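Local coordinates for FEZ-1 protein (Fluoribacter gormanii, PDB 5WCK) that probably hydrolyses the amide bond of beta-lactam antibiotics, as a monomeric, zinc-dependent metallo-beta-lactamase of subclass B3, at residues 200-212 / 236-250. The protein carries 2 engineered substitutions. Numbering follows the deposited sequence. Where two conformers were deposited one is given.
Sequences IKVLESMRCDIFL and FVDPTGCKNYIEQKA. With SO4 (sulfate ion), chain J.
Phe211 lays its ring against the first turns of helix 239-250, with Cys242 against one face. With CG anti to the backbone N (chi1 169°), the phenyl group extends from strand 210-212 until Cys242 CA stands over that face, 3.8 Å from the ring centroid, a CH-pi contact. The flat face accepts this backbone CA, and the length of the side chain carries Phe211 CZ to the next turn, where it meets Tyr245 CB at 3.4 Å, the ring planes oblique at 38°. Cys242 SG, oblique to the phenyl ring, forms the 2.1 Å disulfide with Cys208 SG; the disulfide torsion, 88°, is close to the unstrained value near 90°, and the bond ties the loop before the strand covalently to the helix. One turn after Cys242, branched Ile246 sets CG2 against Leu203 CB at 3.8 Å and CD1 against the Leu203 carbonyl, while small Ala250 lets Ile200 come close. Before the helix, Asp238 N donates to Asp209 O (2.8 Å), and N-cap Asp238 accepts from Gly241 N through OD1; its OD2 forms a salt bridge with Lys224. The contact joins the first turns of helix 239-262 to strand 210-213, an outermost strand of its sheet in the metallo-beta-lactamase fold, paired with strand 165-172; residues 200-204, ending helix 192-204, run nearly antiparallel to 239-250, and Phe219 of helix 216-219 packs on Phe211.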
# COMPACT_ATOMS: atom_id res chain seq x y z
N ILE A 200 4.73 -13.86 5.92
CA ILE A 200 3.66 -14.63 6.59
C ILE A 200 3.90 -14.64 8.10
O ILE A 200 2.97 -14.39 8.89
CB ILE A 200 3.53 -16.05 6.01
CG1 ILE A 200 3.01 -15.99 4.58
CG2 ILE A 200 2.66 -16.92 6.90
CD1 ILE A 200 3.24 -17.22 3.78
N LYS A 201 5.13 -14.95 8.50
CA LYS A 201 5.42 -14.99 9.94
C LYS A 201 5.13 -13.62 10.58
O LYS A 201 4.50 -13.56 11.66
CB LYS A 201 6.86 -15.43 10.17
CG LYS A 201 7.26 -15.46 11.63
CD LYS A 201 8.68 -15.95 11.80
CE LYS A 201 9.09 -16.03 13.27
NZ LYS A 201 10.50 -16.47 13.40
N VAL A 202 5.60 -12.53 9.96
CA VAL A 202 5.41 -11.16 10.48
C VAL A 202 3.91 -10.84 10.57
O VAL A 202 3.43 -10.36 11.61
CB VAL A 202 6.14 -10.12 9.61
CG1 VAL A 202 5.69 -8.68 9.84
CG2 VAL A 202 7.65 -10.27 9.77
N LEU A 203 3.18 -11.08 9.48
CA LEU A 203 1.78 -10.66 9.45
C LEU A 203 0.90 -11.52 10.38
O LEU A 203 -0.05 -10.98 11.01
CB LEU A 203 1.30 -10.71 8.00
CG LEU A 203 1.85 -9.61 7.11
CD1 LEU A 203 1.51 -9.92 5.67
CD2 LEU A 203 1.34 -8.22 7.51
N GLU A 204 1.19 -12.81 10.49
CA GLU A 204 0.43 -13.71 11.39
C GLU A 204 0.57 -13.27 12.85
O GLU A 204 -0.33 -13.54 13.65
CB GLU A 204 0.82 -15.16 11.22
CG GLU A 204 0.38 -15.74 9.89
CD GLU A 204 0.23 -17.25 9.85
OE1 GLU A 204 0.73 -17.92 10.76
OE2 GLU A 204 -0.36 -17.75 8.88
N SER A 205 1.66 -12.61 13.21
CA SER A 205 1.87 -12.28 14.62
C SER A 205 1.59 -10.79 14.88
O SER A 205 1.81 -10.33 15.98
CB SER A 205 3.22 -12.71 15.07
OG SER A 205 4.21 -12.09 14.31
N MET A 206 1.07 -10.07 13.87
CA MET A 206 0.88 -8.60 13.92
C MET A 206 -0.53 -8.27 14.42
O MET A 206 -1.53 -8.74 13.86
CB MET A 206 1.04 -7.96 12.52
CG MET A 206 1.01 -6.46 12.50
SD MET A 206 1.36 -5.78 10.85
CE MET A 206 3.14 -5.96 10.84
N ARG A 207 -0.61 -7.39 15.41
CA ARG A 207 -1.88 -6.81 15.84
C ARG A 207 -2.50 -6.05 14.65
O ARG A 207 -1.84 -5.28 13.98
CB ARG A 207 -1.63 -5.83 16.99
CG ARG A 207 -2.87 -5.19 17.59
CD ARG A 207 -3.55 -6.09 18.61
NE ARG A 207 -2.72 -6.41 19.76
CZ ARG A 207 -2.57 -5.64 20.83
NH1 ARG A 207 -1.70 -5.99 21.76
NH2 ARG A 207 -3.29 -4.54 20.99
N CYS A 208 -3.76 -6.33 14.40
CA CYS A 208 -4.45 -5.75 13.23
C CYS A 208 -5.90 -5.48 13.62
O CYS A 208 -6.71 -6.41 13.66
CB CYS A 208 -4.36 -6.71 12.06
SG CYS A 208 -5.06 -6.00 10.54
N ASP A 209 -6.21 -4.22 13.90
CA ASP A 209 -7.57 -3.81 14.27
C ASP A 209 -8.27 -3.19 13.05
O ASP A 209 -9.34 -3.65 12.66
CB ASP A 209 -7.59 -2.83 15.45
CG ASP A 209 -6.90 -3.36 16.71
OD1 ASP A 209 -7.25 -4.47 17.12
OD2 ASP A 209 -5.99 -2.70 17.19
N ILE A 210 -7.66 -2.18 12.44
CA ILE A 210 -8.23 -1.52 11.26
C ILE A 210 -7.50 -2.06 10.03
O ILE A 210 -6.31 -1.86 9.85
CB ILE A 210 -8.17 0.01 11.39
CG1 ILE A 210 -9.13 0.47 12.50
CG2 ILE A 210 -8.51 0.70 10.06
CD1 ILE A 210 -8.96 1.89 12.90
N PHE A 211 -8.24 -2.86 9.29
CA PHE A 211 -7.74 -3.74 8.25
C PHE A 211 -7.81 -3.04 6.89
O PHE A 211 -8.90 -2.81 6.39
CB PHE A 211 -8.56 -5.04 8.28
CG PHE A 211 -8.38 -5.98 7.12
CD1 PHE A 211 -7.20 -6.06 6.40
CD2 PHE A 211 -9.43 -6.78 6.74
CE1 PHE A 211 -7.08 -6.94 5.33
CE2 PHE A 211 -9.33 -7.63 5.65
CZ PHE A 211 -8.16 -7.71 4.95
N LEU A 212 -6.65 -2.71 6.33
CA LEU A 212 -6.59 -1.97 5.05
C LEU A 212 -5.57 -2.66 4.14
O LEU A 212 -4.88 -3.64 4.54
CB LEU A 212 -6.22 -0.51 5.32
CG LEU A 212 -7.16 0.24 6.26
CD1 LEU A 212 -6.55 1.58 6.67
CD2 LEU A 212 -8.52 0.46 5.60
N PHE A 236 -14.59 -0.44 9.56
CA PHE A 236 -13.21 -0.67 9.15
C PHE A 236 -12.42 -1.27 10.32
O PHE A 236 -11.32 -1.72 10.11
CB PHE A 236 -12.59 0.61 8.58
CG PHE A 236 -13.20 0.95 7.25
CD1 PHE A 236 -12.77 0.33 6.09
CD2 PHE A 236 -14.31 1.79 7.17
CE1 PHE A 236 -13.39 0.57 4.87
CE2 PHE A 236 -14.92 2.04 5.96
CZ PHE A 236 -14.47 1.42 4.82
N VAL A 237 -12.99 -1.29 11.52
CA VAL A 237 -12.43 -2.11 12.63
C VAL A 237 -12.87 -3.55 12.36
O VAL A 237 -14.04 -3.90 12.53
CB VAL A 237 -12.87 -1.61 14.02
CG1 VAL A 237 -12.38 -2.52 15.14
CG2 VAL A 237 -12.43 -0.19 14.25
N ASP A 238 -11.90 -4.36 11.90
CA ASP A 238 -12.22 -5.70 11.43
C ASP A 238 -11.05 -6.63 11.71
O ASP A 238 -10.43 -7.16 10.79
CB ASP A 238 -12.53 -5.69 9.93
CG ASP A 238 -12.99 -7.02 9.35
OD1 ASP A 238 -13.44 -7.91 10.13
OD2 ASP A 238 -12.89 -7.18 8.10
N PRO A 239 -10.72 -6.88 12.98
CA PRO A 239 -9.62 -7.78 13.32
C PRO A 239 -9.81 -9.23 12.84
O PRO A 239 -8.82 -9.89 12.48
CB PRO A 239 -9.54 -7.71 14.85
CG PRO A 239 -10.92 -7.24 15.26
CD PRO A 239 -11.34 -6.29 14.18
N THR A 240 -11.06 -9.72 12.83
CA THR A 240 -11.31 -11.07 12.37
C THR A 240 -11.05 -11.16 10.87
O THR A 240 -10.39 -12.09 10.40
CB THR A 240 -12.72 -11.54 12.73
OG1 THR A 240 -12.83 -11.50 14.16
CG2 THR A 240 -13.01 -12.94 12.22
N GLY A 241 -11.53 -10.17 10.10
CA GLY A 241 -11.28 -10.15 8.66
C GLY A 241 -9.79 -10.07 8.35
O GLY A 241 -9.31 -10.72 7.40
N CYS A 242 -9.07 -9.29 9.15
CA CYS A 242 -7.63 -9.14 8.96
C CYS A 242 -6.92 -10.49 9.19
O CYS A 242 -6.17 -10.95 8.33
CB CYS A 242 -7.06 -8.12 9.92
SG CYS A 242 -5.39 -7.67 9.38
N LYS A 243 -7.23 -11.14 10.32
CA LYS A 243 -6.66 -12.48 10.66
C LYS A 243 -6.94 -13.46 9.52
O LYS A 243 -6.07 -14.17 9.04
CB LYS A 243 -7.28 -12.95 11.99
CG LYS A 243 -7.14 -14.43 12.31
CD LYS A 243 -7.71 -14.76 13.68
CE LYS A 243 -9.12 -15.30 13.63
NZ LYS A 243 -9.50 -15.89 14.94
N ASN A 244 -8.20 -13.49 9.06
CA ASN A 244 -8.62 -14.49 8.10
C ASN A 244 -7.98 -14.21 6.73
O ASN A 244 -7.63 -15.13 6.00
CB ASN A 244 -10.14 -14.51 7.98
CG ASN A 244 -10.83 -15.13 9.17
OD1 ASN A 244 -10.20 -15.77 10.02
ND2 ASN A 244 -12.13 -14.90 9.25
N TYR A 245 -7.84 -12.92 6.38
CA TYR A 245 -7.24 -12.56 5.08
C TYR A 245 -5.77 -12.95 5.05
O TYR A 245 -5.29 -13.53 4.09
CB TYR A 245 -7.40 -11.06 4.79
CG TYR A 245 -6.69 -10.64 3.53
CD1 TYR A 245 -7.22 -10.93 2.29
CD2 TYR A 245 -5.46 -10.00 3.57
CE1 TYR A 245 -6.56 -10.58 1.12
CE2 TYR A 245 -4.80 -9.63 2.41
CZ TYR A 245 -5.34 -9.92 1.18
OH TYR A 245 -4.71 -9.62 0.01
N ILE A 246 -5.04 -12.61 6.11
CA ILE A 246 -3.63 -13.00 6.20
C ILE A 246 -3.50 -14.52 6.11
O ILE A 246 -2.65 -15.06 5.37
CB ILE A 246 -2.99 -12.41 7.46
CG1 ILE A 246 -2.83 -10.89 7.34
CG2 ILE A 246 -1.65 -13.10 7.74
CD1 ILE A 246 -2.69 -10.18 8.66
N GLU A 247 -4.32 -15.26 6.85
CA GLU A 247 -4.26 -16.73 6.80
C GLU A 247 -4.60 -17.26 5.40
O GLU A 247 -3.95 -18.18 4.92
CB GLU A 247 -5.20 -17.36 7.85
CG GLU A 247 -5.15 -18.87 7.88
CD GLU A 247 -3.93 -19.51 8.53
OE1 GLU A 247 -3.11 -18.78 9.09
OE2 GLU A 247 -3.81 -20.75 8.46
N GLN A 248 -5.58 -16.66 4.73
CA GLN A 248 -5.95 -17.06 3.38
C GLN A 248 -4.78 -16.84 2.41
O GLN A 248 -4.49 -17.68 1.60
CB GLN A 248 -7.18 -16.30 2.88
CG GLN A 248 -7.62 -16.72 1.48
CD GLN A 248 -8.09 -18.16 1.48
OE1 GLN A 248 -8.96 -18.54 2.26
NE2 GLN A 248 -7.49 -18.97 0.62
N LYS A 249 -4.13 -15.67 2.48
CA LYS A 249 -3.03 -15.38 1.58
C LYS A 249 -1.83 -16.27 1.92
O LYS A 249 -1.09 -16.67 1.01
CB LYS A 249 -2.68 -13.89 1.57
CG LYS A 249 -3.76 -12.98 1.01
CD LYS A 249 -4.35 -13.41 -0.33
CE LYS A 249 -3.31 -13.61 -1.42
NZ LYS A 249 -3.96 -14.12 -2.65
N ALA A 250 -1.63 -16.61 3.20
CA ALA A 250 -0.56 -17.54 3.56
C ALA A 250 -0.85 -18.91 2.92
O ALA A 250 0.03 -19.55 2.33
CB ALA A 250 -0.44 -17.64 5.06
S SO4 J . -6.37 -11.07 -3.03
O1 SO4 J . -6.92 -10.24 -4.13
O2 SO4 J . -5.41 -10.26 -2.23
O3 SO4 J . -7.48 -11.53 -2.17
O4 SO4 J . -5.66 -12.23 -3.63
O HOH W 1 -6.50 -9.82 14.15
O HOH W 2 -11.31 -2.80 7.53